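Local coordinates for CRISPR-associated protein CasA/Cse1 (Thermus thermophilus, PDB 4AN8) that serves as a subunit of the Cascade ribonucleoprotein complex of a type I-E CRISPR system, an adaptive defence against viruses and plasmids, at residues I19-K23 with E41-T47; L13-I19 with E29-A35; P50-A54 with R344-Q348; W80-F86 with L200-L205. All coordinates share one frame; numbering follows the deposited sequence.

Contact 1 (I19-K23 with E41-T47)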
loop_
_atom_site.group_PDB
_atom_site.type_symbol
_atom_site.label_atom_id
_atom_site.label_comp_id
_atom_site.label_asym_id
_atom_site.label_seq_id
_atom_site.Cartn_x
_atom_site.Cartn_y
_atom_site.Cartn_z
ATOM N N ILE A 19 0.981 11.960 15.222
ATOM C CA ILE A 19 1.711 11.078 14.314
ATOM C C ILE A 19 2.628 10.157 15.132
ATOM O O ILE A 19 3.588 10.617 15.765
ATOM C CB ILE A 19 2.562 11.897 13.308
ATOM C CG1 ILE A 19 1.690 12.881 12.521
ATOM C CG2 ILE A 19 3.334 10.987 12.352
ATOM C CD1 ILE A 19 2.486 13.831 11.659
ATOM N N PRO A 20 2.328 8.849 15.142
ATOM C CA PRO A 20 3.138 7.931 15.948
ATOM C C PRO A 20 4.465 7.586 15.275
ATOM O O PRO A 20 4.456 6.932 14.223
ATOM C CB PRO A 20 2.263 6.673 16.047
ATOM C CG PRO A 20 1.104 6.894 15.089
ATOM C CD PRO A 20 1.355 8.140 14.305
ATOM N N VAL A 21 5.583 7.995 15.875
ATOM C CA VAL A 21 6.896 7.677 15.319
ATOM C C VAL A 21 7.789 6.959 16.340
ATOM O O VAL A 21 7.706 7.212 17.538
ATOM C CB VAL A 21 7.635 8.970 14.829
ATOM C CG1 VAL A 21 6.959 9.574 13.597
ATOM C CG2 VAL A 21 7.688 9.992 15.954
ATOM N N LEU A 22 8.657 6.081 15.864
ATOM C CA LEU A 22 9.589 5.394 16.742
ATOM C C LEU A 22 10.797 6.289 17.006
ATOM O O LEU A 22 11.450 6.780 16.076
ATOM C CB LEU A 22 10.013 4.071 16.111
ATOM C CG LEU A 22 10.568 2.934 16.964
ATOM C CD1 LEU A 22 9.641 2.586 18.107
ATOM C CD2 LEU A 22 10.791 1.719 16.071
ATOM N N LYS A 23 11.079 6.541 18.278
ATOM C CA LYS A 23 12.216 7.370 18.650
ATOM C C LYS A 23 12.938 6.752 19.834
ATOM O O LYS A 23 12.342 6.552 20.889
ATOM C CB LYS A 23 11.759 8.771 19.016
ATOM C CG LYS A 23 12.911 9.691 19.339
ATOM C CD LYS A 23 12.450 11.111 19.589
ATOM C CE LYS A 23 13.651 12.059 19.587
ATOM N NZ LYS A 23 13.344 13.352 20.278
ATOM N N GLU A 41 15.532 12.201 13.230
ATOM C CA GLU A 41 15.569 11.659 14.590
ATOM C C GLU A 41 14.699 10.415 14.803
ATOM O O GLU A 41 14.888 9.706 15.789
ATOM C CB GLU A 41 15.197 12.738 15.617
ATOM C CG GLU A 41 16.102 13.962 15.603
ATOM C CD GLU A 41 15.667 15.027 16.616
ATOM O OE1 GLU A 41 14.868 14.692 17.522
ATOM O OE2 GLU A 41 16.118 16.193 16.499
ATOM N N PHE A 42 13.749 10.149 13.899
ATOM C CA PHE A 42 12.831 9.001 14.074
ATOM C C PHE A 42 13.142 7.829 13.158
ATOM O O PHE A 42 13.444 8.010 11.978
ATOM C CB PHE A 42 11.382 9.423 13.863
ATOM C CG PHE A 42 11.064 10.741 14.446
ATOM C CD1 PHE A 42 11.106 10.929 15.824
ATOM C CD2 PHE A 42 10.773 11.820 13.624
ATOM C CE1 PHE A 42 10.814 12.181 16.383
ATOM C CE2 PHE A 42 10.499 13.067 14.175
ATOM C CZ PHE A 42 10.512 13.242 15.557
ATOM N N ALA A 43 13.057 6.622 13.694
ATOM C CA ALA A 43 13.354 5.441 12.893
ATOM C C ALA A 43 12.306 5.314 11.794
ATOM O O ALA A 43 12.613 4.957 10.652
ATOM C CB ALA A 43 13.388 4.165 13.774
ATOM N N ARG A 44 11.063 5.615 12.141
ATOM C CA ARG A 44 9.967 5.492 11.190
ATOM C C ARG A 44 8.639 5.908 11.817
ATOM O O ARG A 44 8.532 6.088 13.039
ATOM C CB ARG A 44 9.846 4.043 10.720
ATOM C CG ARG A 44 9.622 3.084 11.848
ATOM C CD ARG A 44 9.354 1.691 11.342
ATOM N NE ARG A 44 9.218 0.750 12.445
ATOM C CZ ARG A 44 10.234 0.066 12.972
ATOM N NH1 ARG A 44 11.468 0.213 12.494
ATOM N NH2 ARG A 44 10.015 -0.770 13.976
ATOM N N ILE A 45 7.636 6.060 10.960
ATOM C CA ILE A 45 6.268 6.164 11.402
ATOM C C ILE A 45 5.861 4.768 11.816
ATOM O O ILE A 45 6.096 3.809 11.074
ATOM C CB ILE A 45 5.375 6.685 10.278
ATOM C CG1 ILE A 45 5.523 8.208 10.187
ATOM C CG2 ILE A 45 3.936 6.295 10.533
ATOM C CD1 ILE A 45 4.846 8.796 9.029
ATOM N N GLU A 46 5.282 4.661 13.008
ATOM C CA GLU A 46 5.079 3.391 13.677
ATOM C C GLU A 46 3.620 3.188 14.091
ATOM O O GLU A 46 3.139 3.771 15.072
ATOM C CB GLU A 46 5.979 3.310 14.910
ATOM C CG GLU A 46 5.777 2.056 15.768
ATOM C CD GLU A 46 6.325 0.787 15.128
ATOM O OE1 GLU A 46 6.859 0.841 13.994
ATOM O OE2 GLU A 46 6.230 -0.276 15.776
ATOM N N THR A 47 2.922 2.332 13.365
ATOM C CA THR A 47 1.535 2.077 13.660
ATOM C C THR A 47 1.211 0.630 13.329
ATOM O O THR A 47 1.786 0.061 12.403
ATOM C CB THR A 47 0.612 3.038 12.846
ATOM O OG1 THR A 47 -0.736 2.562 12.902
ATOM C CG2 THR A 47 1.074 3.116 11.372
#
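Val-21 and Ile-45 face each other as a non-hydrogen-bonded antiparallel pair, their CA atoms 4.2 Å apart. Three backbone bonds hold the short pairing. Glu-46 N gives a nearly straight bond to Pro-20 O at 2.7 Å, Leu-22 N donates to Arg-44 O, and Ala-43 N donates to Leu-22 O. The side chains of Val-21 and Ile-45 share one face of the sheet, CG1 of Val-21 lying 3.9 Å from CG1 of Ile-45. CG2 of Val-21 sits over one face of the Phe-42 ring, off-centre, in a CH-pi contact 3.8 Å from the centroid. Lys-23 passes the edge of the same ring with CB and CD. Its extended chain carries NZ to a salt bridge with Glu-41 OE1 at 3.4 Å, with only a weak hydrogen bond in it. That oxygen also pairs with Arg-38. CD2 of Leu-22 lies over one face of the Arg-44 guanidinium, toward its rim, 3.3 Å above the plane. NE of Arg-44 binds Glu-46 OE1 at 2.8 Å, which helps to fix that plane. Strand 19-23 is the middle strand of a three-stranded antiparallel sheet, between 26-30 and 44-45. Pro-20 and Ile-45 both rest on Leu-56 of helix 50-67.

Contact 2 (L13-I19 with E29-A35)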
loop_
_atom_site.group_PDB
_atom_site.type_symbol
_atom_site.label_atom_id
_atom_site.label_comp_id
_atom_site.label_asym_id
_atom_site.label_seq_id
_atom_site.Cartn_x
_atom_site.Cartn_y
_atom_site.Cartn_z
ATOM N N LEU A 13 -2.980 20.227 13.456
ATOM C CA LEU A 13 -2.189 19.054 13.121
ATOM C C LEU A 13 -0.722 19.375 12.886
ATOM O O LEU A 13 0.111 18.471 12.772
ATOM C CB LEU A 13 -2.787 18.331 11.921
ATOM C CG LEU A 13 -4.232 17.866 12.148
ATOM C CD1 LEU A 13 -4.819 17.421 10.828
ATOM C CD2 LEU A 13 -4.288 16.753 13.192
ATOM N N ILE A 14 -0.392 20.654 12.802
ATOM C CA ILE A 14 1.011 21.023 12.634
ATOM C C ILE A 14 1.760 20.974 13.957
ATOM O O ILE A 14 2.949 20.672 13.977
ATOM C CB ILE A 14 1.179 22.420 12.043
ATOM C CG1 ILE A 14 0.717 22.398 10.588
ATOM C CG2 ILE A 14 2.642 22.879 12.187
ATOM C CD1 ILE A 14 0.399 23.747 10.004
ATOM N N ASP A 15 1.059 21.228 15.060
ATOM C CA ASP A 15 1.721 21.380 16.349
ATOM C C ASP A 15 1.393 20.309 17.389
ATOM O O ASP A 15 2.161 20.090 18.326
ATOM C CB ASP A 15 1.428 22.765 16.919
ATOM C CG ASP A 15 1.825 23.868 15.974
ATOM O OD1 ASP A 15 3.015 23.947 15.605
ATOM O OD2 ASP A 15 0.949 24.661 15.589
ATOM N N GLU A 16 0.269 19.632 17.231
ATOM C CA GLU A 16 -0.153 18.681 18.255
ATOM C C GLU A 16 0.348 17.259 17.995
ATOM O O GLU A 16 0.588 16.858 16.853
ATOM C CB GLU A 16 -1.677 18.690 18.404
ATOM C CG GLU A 16 -2.259 20.063 18.687
ATOM C CD GLU A 16 -1.967 20.563 20.097
ATOM O OE1 GLU A 16 -1.571 19.754 20.967
ATOM O OE2 GLU A 16 -2.142 21.774 20.338
ATOM N N PRO A 17 0.515 16.488 19.065
ATOM C CA PRO A 17 1.011 15.122 18.868
ATOM C C PRO A 17 -0.068 14.199 18.319
ATOM O O PRO A 17 -1.060 14.001 18.985
ATOM C CB PRO A 17 1.429 14.686 20.285
ATOM C CG PRO A 17 0.756 15.667 21.240
ATOM C CD PRO A 17 0.558 16.937 20.472
ATOM N N TRP A 18 0.108 13.653 17.124
ATOM C CA TRP A 18 -0.886 12.725 16.578
ATOM C C TRP A 18 -0.260 11.706 15.638
ATOM O O TRP A 18 -0.889 10.712 15.302
ATOM C CB TRP A 18 -2.031 13.482 15.872
ATOM C CG TRP A 18 -1.622 14.219 14.648
ATOM C CD1 TRP A 18 -0.894 15.368 14.589
ATOM C CD2 TRP A 18 -1.938 13.867 13.291
ATOM N NE1 TRP A 18 -0.712 15.743 13.274
ATOM C CE2 TRP A 18 -1.351 14.838 12.462
ATOM C CE3 TRP A 18 -2.658 12.814 12.699
ATOM C CZ2 TRP A 18 -1.464 14.796 11.074
ATOM C CZ3 TRP A 18 -2.769 12.772 11.325
ATOM C CH2 TRP A 18 -2.174 13.750 10.525
ATOM N N ILE A 19 0.981 11.960 15.222
ATOM C CA ILE A 19 1.711 11.078 14.314
ATOM C C ILE A 19 2.628 10.157 15.132
ATOM O O ILE A 19 3.588 10.617 15.765
ATOM C CB ILE A 19 2.562 11.897 13.308
ATOM C CG1 ILE A 19 1.690 12.881 12.521
ATOM C CG2 ILE A 19 3.334 10.987 12.352
ATOM C CD1 ILE A 19 2.486 13.831 11.659
ATOM N N GLU A 29 4.370 10.678 19.908
ATOM C CA GLU A 29 3.533 11.297 18.897
ATOM C C GLU A 29 3.952 12.741 18.694
ATOM O O GLU A 29 4.221 13.473 19.656
ATOM C CB GLU A 29 2.036 11.137 19.219
ATOM C CG GLU A 29 1.576 9.671 19.156
ATOM C CD GLU A 29 0.064 9.478 19.325
ATOM O OE1 GLU A 29 -0.669 10.479 19.426
ATOM O OE2 GLU A 29 -0.399 8.316 19.355
ATOM N N VAL A 30 4.039 13.118 17.423
ATOM C CA VAL A 30 4.481 14.426 17.017
ATOM C C VAL A 30 3.484 15.023 16.015
ATOM O O VAL A 30 2.586 14.322 15.507
ATOM C CB VAL A 30 5.878 14.326 16.353
ATOM C CG1 VAL A 30 6.882 13.694 17.338
ATOM C CG2 VAL A 30 5.806 13.528 15.039
ATOM N N GLY A 31 3.628 16.316 15.760
ATOM C CA GLY A 31 2.819 16.994 14.772
ATOM C C GLY A 31 3.597 17.043 13.475
ATOM O O GLY A 31 4.746 16.575 13.415
ATOM N N ILE A 32 2.979 17.596 12.437
ATOM C CA ILE A 32 3.584 17.641 11.117
ATOM C C ILE A 32 4.890 18.430 11.119
ATOM O O ILE A 32 5.854 18.020 10.483
ATOM C CB ILE A 32 2.601 18.238 10.097
ATOM C CG1 ILE A 32 1.439 17.263 9.854
ATOM C CG2 ILE A 32 3.304 18.587 8.779
ATOM C CD1 ILE A 32 0.265 17.890 9.117
ATOM N N GLY A 33 4.934 19.559 11.832
ATOM C CA GLY A 33 6.142 20.364 11.868
ATOM C C GLY A 33 7.382 19.596 12.326
ATOM O O GLY A 33 8.402 19.555 11.637
ATOM N N GLU A 34 7.290 18.983 13.495
ATOM C CA GLU A 34 8.383 18.195 14.035
ATOM C C GLU A 34 8.706 16.968 13.176
ATOM O O GLU A 34 9.869 16.604 13.013
ATOM C CB GLU A 34 8.061 17.753 15.460
ATOM C CG GLU A 34 9.190 16.998 16.123
ATOM C CD GLU A 34 8.940 16.714 17.594
ATOM O OE1 GLU A 34 7.925 17.196 18.153
ATOM O OE2 GLU A 34 9.773 16.005 18.202
ATOM N N ALA A 35 7.681 16.315 12.647
ATOM C CA ALA A 35 7.899 15.152 11.814
ATOM C C ALA A 35 8.799 15.508 10.632
ATOM O O ALA A 35 9.648 14.726 10.252
ATOM C CB ALA A 35 6.567 14.581 11.326
HETATM O O HOH W 1 5.097 19.721 15.416
#
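Ile-32 CG1 meets the edge of the Trp-18 indole at CZ2, 4.0 Å away, and the two side chains run at a slant to each other. The indole is sandwiched within its own segment. CD2 of Leu-13 lies over the centre of one face and CG1 of Ile-19 over the centre of the other. Trp-18 CG stands between its backbone N and carbonyl carbon (chi1 66°), which turns the ring back toward Leu-13. There NE1 donates to Leu-13 O at 2.9 Å, in the carbonyl plane and on a lone pair. The same oxygen takes the N-H of Ile-32 at 3.0 Å, also in the carbonyl plane. Ile-19 sends CD1 across to CG1 of Ile-32 and CB of Ala-35, while its CB meets CG2 of Val-30.

Trp-18 and Ile-19 both face Val-30 in a classic beta bulge. Val-30 O accepts from both: Ile-19 N lies in the carbonyl plane, but Trp-18 N stands well above it. Val-30 N returns a bond to Ile-19 O. Gly-31, the N-cap residue of helix 32-37, runs close to the 13-19 loop, its CA 3.1 Å from Glu-16 O. The backbones come near each other here with no side chain between them.

Gly-33 N binds Ile-14 O at 3.1 Å, and a water joins that oxygen to Glu-34 N. The carbonyls of Leu-13 and Ile-14 thus take up N-H groups of the first helical turn, directly or through water. A helix start has no preceding turn to satisfy these groups, and here the 13-19 loop does so.

Contact 3 (P50-A54 with R344-Q348)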
loop_
_atom_site.group_PDB
_atom_site.type_symbol
_atom_site.label_atom_id
_atom_site.label_comp_id
_atom_site.label_asym_id
_atom_site.label_seq_id
_atom_site.Cartn_x
_atom_site.Cartn_y
_atom_site.Cartn_z
ATOM N N PRO A 50 -1.461 -0.623 8.581
ATOM C CA PRO A 50 -0.753 -0.282 7.338
ATOM C C PRO A 50 -1.423 0.872 6.561
ATOM O O PRO A 50 -0.735 1.567 5.796
ATOM C CB PRO A 50 -0.796 -1.589 6.527
ATOM C CG PRO A 50 -1.104 -2.699 7.575
ATOM C CD PRO A 50 -1.957 -2.012 8.606
ATOM N N LEU A 51 -2.732 1.067 6.740
ATOM C CA LEU A 51 -3.422 2.176 6.088
ATOM C C LEU A 51 -2.984 3.490 6.738
ATOM O O LEU A 51 -2.734 4.468 6.050
ATOM C CB LEU A 51 -4.947 2.013 6.172
ATOM C CG LEU A 51 -5.524 0.677 5.658
ATOM C CD1 LEU A 51 -7.057 0.756 5.582
ATOM C CD2 LEU A 51 -4.904 0.233 4.304
ATOM N N GLU A 52 -2.904 3.504 8.061
ATOM C CA GLU A 52 -2.396 4.660 8.792
ATOM C C GLU A 52 -1.005 5.035 8.329
ATOM O O GLU A 52 -0.726 6.194 8.045
ATOM C CB GLU A 52 -2.366 4.392 10.301
ATOM C CG GLU A 52 -3.554 4.926 11.041
ATOM C CD GLU A 52 -3.478 4.719 12.569
ATOM O OE1 GLU A 52 -2.383 4.430 13.114
ATOM O OE2 GLU A 52 -4.522 4.847 13.233
ATOM N N GLU A 53 -0.126 4.048 8.252
ATOM C CA GLU A 53 1.232 4.299 7.803
ATOM C C GLU A 53 1.227 4.923 6.400
ATOM O O GLU A 53 1.970 5.873 6.136
ATOM C CB GLU A 53 2.030 2.997 7.801
ATOM C CG GLU A 53 3.495 3.127 7.399
ATOM C CD GLU A 53 4.234 1.780 7.524
ATOM O OE1 GLU A 53 3.625 0.824 8.035
ATOM O OE2 GLU A 53 5.405 1.658 7.098
ATOM N N ALA A 54 0.415 4.369 5.500
ATOM C CA ALA A 54 0.400 4.829 4.108
ATOM C C ALA A 54 0.007 6.300 4.025
ATOM O O ALA A 54 0.726 7.101 3.430
ATOM C CB ALA A 54 -0.542 3.998 3.269
ATOM N N ARG A 344 8.431 -1.399 1.528
ATOM C CA ARG A 344 7.177 -1.787 2.163
ATOM C C ARG A 344 6.022 -1.737 1.175
ATOM O O ARG A 344 5.918 -0.798 0.382
ATOM C CB ARG A 344 6.888 -0.908 3.360
ATOM C CG ARG A 344 7.962 -0.981 4.385
ATOM C CD ARG A 344 7.487 -0.381 5.655
ATOM N NE ARG A 344 8.308 -0.832 6.769
ATOM C CZ ARG A 344 7.869 -0.889 8.018
ATOM N NH1 ARG A 344 6.619 -0.527 8.294
ATOM N NH2 ARG A 344 8.676 -1.311 8.984
ATOM N N VAL A 345 5.174 -2.752 1.190
ATOM C CA VAL A 345 3.946 -2.701 0.415
ATOM C C VAL A 345 2.779 -2.597 1.386
ATOM O O VAL A 345 2.670 -3.391 2.319
ATOM C CB VAL A 345 3.768 -3.916 -0.495
ATOM C CG1 VAL A 345 2.464 -3.767 -1.304
ATOM C CG2 VAL A 345 4.984 -4.062 -1.438
ATOM N N LEU A 346 1.938 -1.589 1.182
ATOM C CA LEU A 346 0.789 -1.313 2.047
ATOM C C LEU A 346 -0.496 -1.234 1.226
ATOM O O LEU A 346 -0.506 -0.662 0.139
ATOM C CB LEU A 346 0.987 0.022 2.776
ATOM C CG LEU A 346 2.334 0.258 3.441
ATOM C CD1 LEU A 346 2.464 1.708 3.939
ATOM C CD2 LEU A 346 2.570 -0.748 4.562
ATOM N N GLY A 347 -1.582 -1.788 1.743
ATOM C CA GLY A 347 -2.860 -1.726 1.052
ATOM C C GLY A 347 -3.945 -2.627 1.649
ATOM O O GLY A 347 -3.727 -3.280 2.665
ATOM N N GLN A 348 -5.115 -2.648 1.010
ATOM C CA GLN A 348 -6.241 -3.449 1.470
ATOM C C GLN A 348 -6.438 -4.580 0.500
ATOM O O GLN A 348 -6.230 -4.402 -0.691
ATOM C CB GLN A 348 -7.561 -2.653 1.436
ATOM C CG GLN A 348 -7.473 -1.281 1.876
ATOM C CD GLN A 348 -8.827 -0.629 2.037
ATOM O OE1 GLN A 348 -9.327 -0.511 3.148
ATOM N NE2 GLN A 348 -9.398 -0.142 0.934
#
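Leu-346 points its side chain at helix 50-67 and fills the middle of the contact. Its CD1 is packed 3.8 Å from CB of Ala-54, and it also touches Pro-50 O and CG of Glu-53. CD2 turns to CB of Pro-50 at 4.0 Å. Here the helix lies close over strand 342-351, the axes of the two short segments approaching to 7.4 Å at 114°. Toward one end the packing stays buried: Leu-51 crosses Gln-348 at about a right angle, its CD1 3.6 Å from OE1 and its CD2 3.8 Å from CG of Gln-348. NE2 of Gln-348 binds Ala-187 O and Phe-167 O, and an acetate ion lies near this side chain.

The other end is more open, at the partly exposed Arg-344. Glu-53, with CG anti to its backbone N (chi1 -178°) and an extended chain, brings OE2 to within 2.8 Å of Arg-344 NH1. This salt bridge contains a weak, bent hydrogen bond, and the carboxylate and guanidinium planes are 60° apart. Glu-53 OE1 has a salt bridge to Arg-360, so two arginines share the carboxylate. This is helix-on-sheet packing: helix 50-67 starts across the middle strand of the antiparallel sheet 191-195, 342-351 and 354-364.

Contact 4 (W80-F86 with L200-L205)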
loop_
_atom_site.group_PDB
_atom_site.type_symbol
_atom_site.label_atom_id
_atom_site.label_comp_id
_atom_site.label_asym_id
_atom_site.label_seq_id
_atom_site.Cartn_x
_atom_site.Cartn_y
_atom_site.Cartn_z
ATOM N N TRP A 80 19.765 16.881 -0.022
ATOM C CA TRP A 80 19.118 16.846 1.286
ATOM C C TRP A 80 19.544 15.614 2.048
ATOM O O TRP A 80 19.634 15.636 3.266
ATOM C CB TRP A 80 17.596 16.898 1.156
ATOM C CG TRP A 80 17.167 18.085 0.382
ATOM C CD1 TRP A 80 17.842 19.266 0.259
ATOM C CD2 TRP A 80 15.974 18.216 -0.402
ATOM N NE1 TRP A 80 17.136 20.131 -0.543
ATOM C CE2 TRP A 80 15.989 19.509 -0.967
ATOM C CE3 TRP A 80 14.894 17.370 -0.673
ATOM C CZ2 TRP A 80 14.975 19.972 -1.801
ATOM C CZ3 TRP A 80 13.883 17.830 -1.496
ATOM C CH2 TRP A 80 13.928 19.120 -2.048
ATOM N N TRP A 81 19.802 14.539 1.324
ATOM C CA TRP A 81 20.291 13.321 1.948
ATOM C C TRP A 81 21.662 13.591 2.562
ATOM O O TRP A 81 21.907 13.254 3.710
ATOM C CB TRP A 81 20.397 12.183 0.923
ATOM C CG TRP A 81 20.705 10.882 1.547
ATOM C CD1 TRP A 81 21.852 10.544 2.217
ATOM C CD2 TRP A 81 19.860 9.718 1.587
ATOM N NE1 TRP A 81 21.771 9.250 2.669
ATOM C CE2 TRP A 81 20.560 8.718 2.295
ATOM C CE3 TRP A 81 18.584 9.424 1.089
ATOM C CZ2 TRP A 81 20.024 7.429 2.515
ATOM C CZ3 TRP A 81 18.049 8.145 1.322
ATOM C CH2 TRP A 81 18.772 7.171 2.024
ATOM N N ARG A 82 22.557 14.179 1.772
ATOM C CA ARG A 82 23.903 14.507 2.242
ATOM C C ARG A 82 23.872 15.425 3.467
ATOM O O ARG A 82 24.562 15.172 4.454
ATOM C CB ARG A 82 24.750 15.135 1.122
ATOM C CG ARG A 82 25.489 14.121 0.257
ATOM C CD ARG A 82 26.496 14.779 -0.693
ATOM N NE ARG A 82 25.852 15.840 -1.453
ATOM C CZ ARG A 82 25.278 15.676 -2.641
ATOM N NH1 ARG A 82 25.292 14.489 -3.241
ATOM N NH2 ARG A 82 24.701 16.713 -3.238
ATOM N N LYS A 83 23.064 16.479 3.409
ATOM C CA LYS A 83 22.997 17.454 4.499
ATOM C C LYS A 83 22.308 16.917 5.744
ATOM O O LYS A 83 22.430 17.495 6.822
ATOM C CB LYS A 83 22.336 18.747 4.036
ATOM C CG LYS A 83 23.335 19.844 3.746
ATOM C CD LYS A 83 22.744 20.927 2.867
ATOM C CE LYS A 83 22.757 20.504 1.411
ATOM N NZ LYS A 83 21.890 21.388 0.582
ATOM N N GLY A 84 21.590 15.805 5.606
ATOM C CA GLY A 84 20.916 15.234 6.754
ATOM C C GLY A 84 19.628 15.947 7.122
ATOM O O GLY A 84 19.160 15.847 8.254
ATOM N N GLY A 85 19.017 16.647 6.175
ATOM C CA GLY A 85 17.763 17.321 6.483
ATOM C C GLY A 85 17.203 18.091 5.308
ATOM O O GLY A 85 17.935 18.346 4.351
ATOM N N PHE A 86 15.909 18.427 5.373
ATOM C CA PHE A 86 15.252 19.284 4.388
ATOM C C PHE A 86 15.570 20.746 4.662
ATOM O O PHE A 86 15.859 21.112 5.803
ATOM C CB PHE A 86 13.721 19.162 4.472
ATOM C CG PHE A 86 13.194 17.792 4.212
ATOM C CD1 PHE A 86 13.299 17.221 2.951
ATOM C CD2 PHE A 86 12.574 17.077 5.226
ATOM C CE1 PHE A 86 12.813 15.962 2.715
ATOM C CE2 PHE A 86 12.090 15.810 4.990
ATOM C CZ PHE A 86 12.209 15.252 3.743
ATOM N N LEU A 200 13.600 10.582 7.718
ATOM C CA LEU A 200 14.136 11.447 6.670
ATOM C C LEU A 200 14.433 10.651 5.414
ATOM O O LEU A 200 14.022 11.040 4.318
ATOM C CB LEU A 200 15.410 12.178 7.109
ATOM C CG LEU A 200 16.103 12.960 5.994
ATOM C CD1 LEU A 200 15.261 14.132 5.619
ATOM C CD2 LEU A 200 17.479 13.430 6.472
ATOM N N GLU A 201 15.132 9.534 5.558
ATOM C CA GLU A 201 15.491 8.738 4.385
ATOM C C GLU A 201 14.233 8.253 3.669
ATOM O O GLU A 201 14.134 8.315 2.432
ATOM C CB GLU A 201 16.384 7.552 4.764
ATOM C CG GLU A 201 17.741 7.981 5.310
ATOM C CD GLU A 201 18.679 6.815 5.678
ATOM O OE1 GLU A 201 18.294 5.627 5.613
ATOM O OE2 GLU A 201 19.829 7.104 6.048
ATOM N N THR A 202 13.269 7.787 4.462
ATOM C CA THR A 202 12.046 7.246 3.896
ATOM C C THR A 202 11.311 8.319 3.081
ATOM O O THR A 202 11.019 8.099 1.908
ATOM C CB THR A 202 11.149 6.617 4.971
ATOM O OG1 THR A 202 11.836 5.494 5.529
ATOM C CG2 THR A 202 9.812 6.146 4.357
ATOM N N LEU A 203 11.053 9.474 3.679
ATOM C CA LEU A 203 10.491 10.585 2.907
ATOM C C LEU A 203 11.303 10.873 1.639
ATOM O O LEU A 203 10.737 10.997 0.557
ATOM C CB LEU A 203 10.359 11.854 3.765
ATOM C CG LEU A 203 9.324 11.702 4.883
ATOM C CD1 LEU A 203 9.233 12.940 5.739
ATOM C CD2 LEU A 203 7.921 11.312 4.337
ATOM N N LEU A 204 12.627 10.961 1.750
ATOM C CA LEU A 204 13.466 11.207 0.565
ATOM C C LEU A 204 13.330 10.129 -0.542
ATOM O O LEU A 204 13.339 10.449 -1.742
ATOM C CB LEU A 204 14.939 11.356 0.965
ATOM C CG LEU A 204 15.309 12.619 1.760
ATOM C CD1 LEU A 204 16.734 12.527 2.333
ATOM C CD2 LEU A 204 15.141 13.877 0.904
ATOM N N LEU A 205 13.225 8.861 -0.126
ATOM C CA LEU A 205 13.072 7.749 -1.041
ATOM C C LEU A 205 11.717 7.761 -1.753
ATOM O O LEU A 205 11.545 7.074 -2.756
ATOM C CB LEU A 205 13.283 6.419 -0.313
ATOM C CG LEU A 205 14.711 6.144 0.174
ATOM C CD1 LEU A 205 14.728 5.116 1.293
ATOM C CD2 LEU A 205 15.602 5.731 -0.983
#
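Trp-81 and Glu-201 meet flat against each other, the indole and carboxylate planes only 17° apart. Followed outward, Trp-81 begins with CB, 3.9 Å from CD1 of Leu-204. CG lies anti to the backbone N (chi1 -172°), which swings the ring toward helix 199-206. CE3 then meets the same CD1 of Leu-204 at 3.8 Å. CZ3 reaches CB of Glu-201 and, at the ring edge, CG of Leu-205. CH2 lies 3.5 Å from CG of Glu-201, which sits over one face of the six-membered ring in a CH-pi contact, toward the rim. CZ2 is beneath the carboxylate carbon, CD of Glu-201, also at 3.5 Å. OE1 of Glu-201 also accepts from the backbone N of Gln-197.

Leu-204 wedges between the aromatic residues. Its CD2 touches the edge of the Trp-80 ring and CE1 of Phe-86. Leu-200 spreads its two methyls: CD1 sits over the face of Phe-86, 3.9 Å from the centroid, and CD2 lies 3.4 Å from the carbonyl carbon of Gly-84. Gly-84 follows helix 74-83 in a Schellman motif, and its positive phi suits glycine. CB of Leu-203 approaches the edge of Phe-86.

Helix 50-67 lies against this site through Leu-64, which touches both Phe-86 and Leu-203. Helix 320-333 adds Leu-328, which meets Trp-81 and Leu-205.

In the fold
Contacts 1 and 2 form one unit near the N-terminus, with centres about 11 Å apart. They share Ile-19 and reach the same three-stranded sheet, and their segments alternate along the chain. Contact 3 follows in series near the centre of the chain, its centre about 15 Å from that of contact 1. Thr-47 of contact 1 probably bonds to Glu-52 there, just as the chain enters helix 50-67. Contact 4 is nested in the long loop that contact 3 closes, and their centres lie about 21 Å apart. Helix 50-67 supplies one side of contact 3 and touches residues of the other three. It thus links the N-terminal sheet, the sheet containing strand 342-351 and the helices of contact 4 within one Cse1 family region.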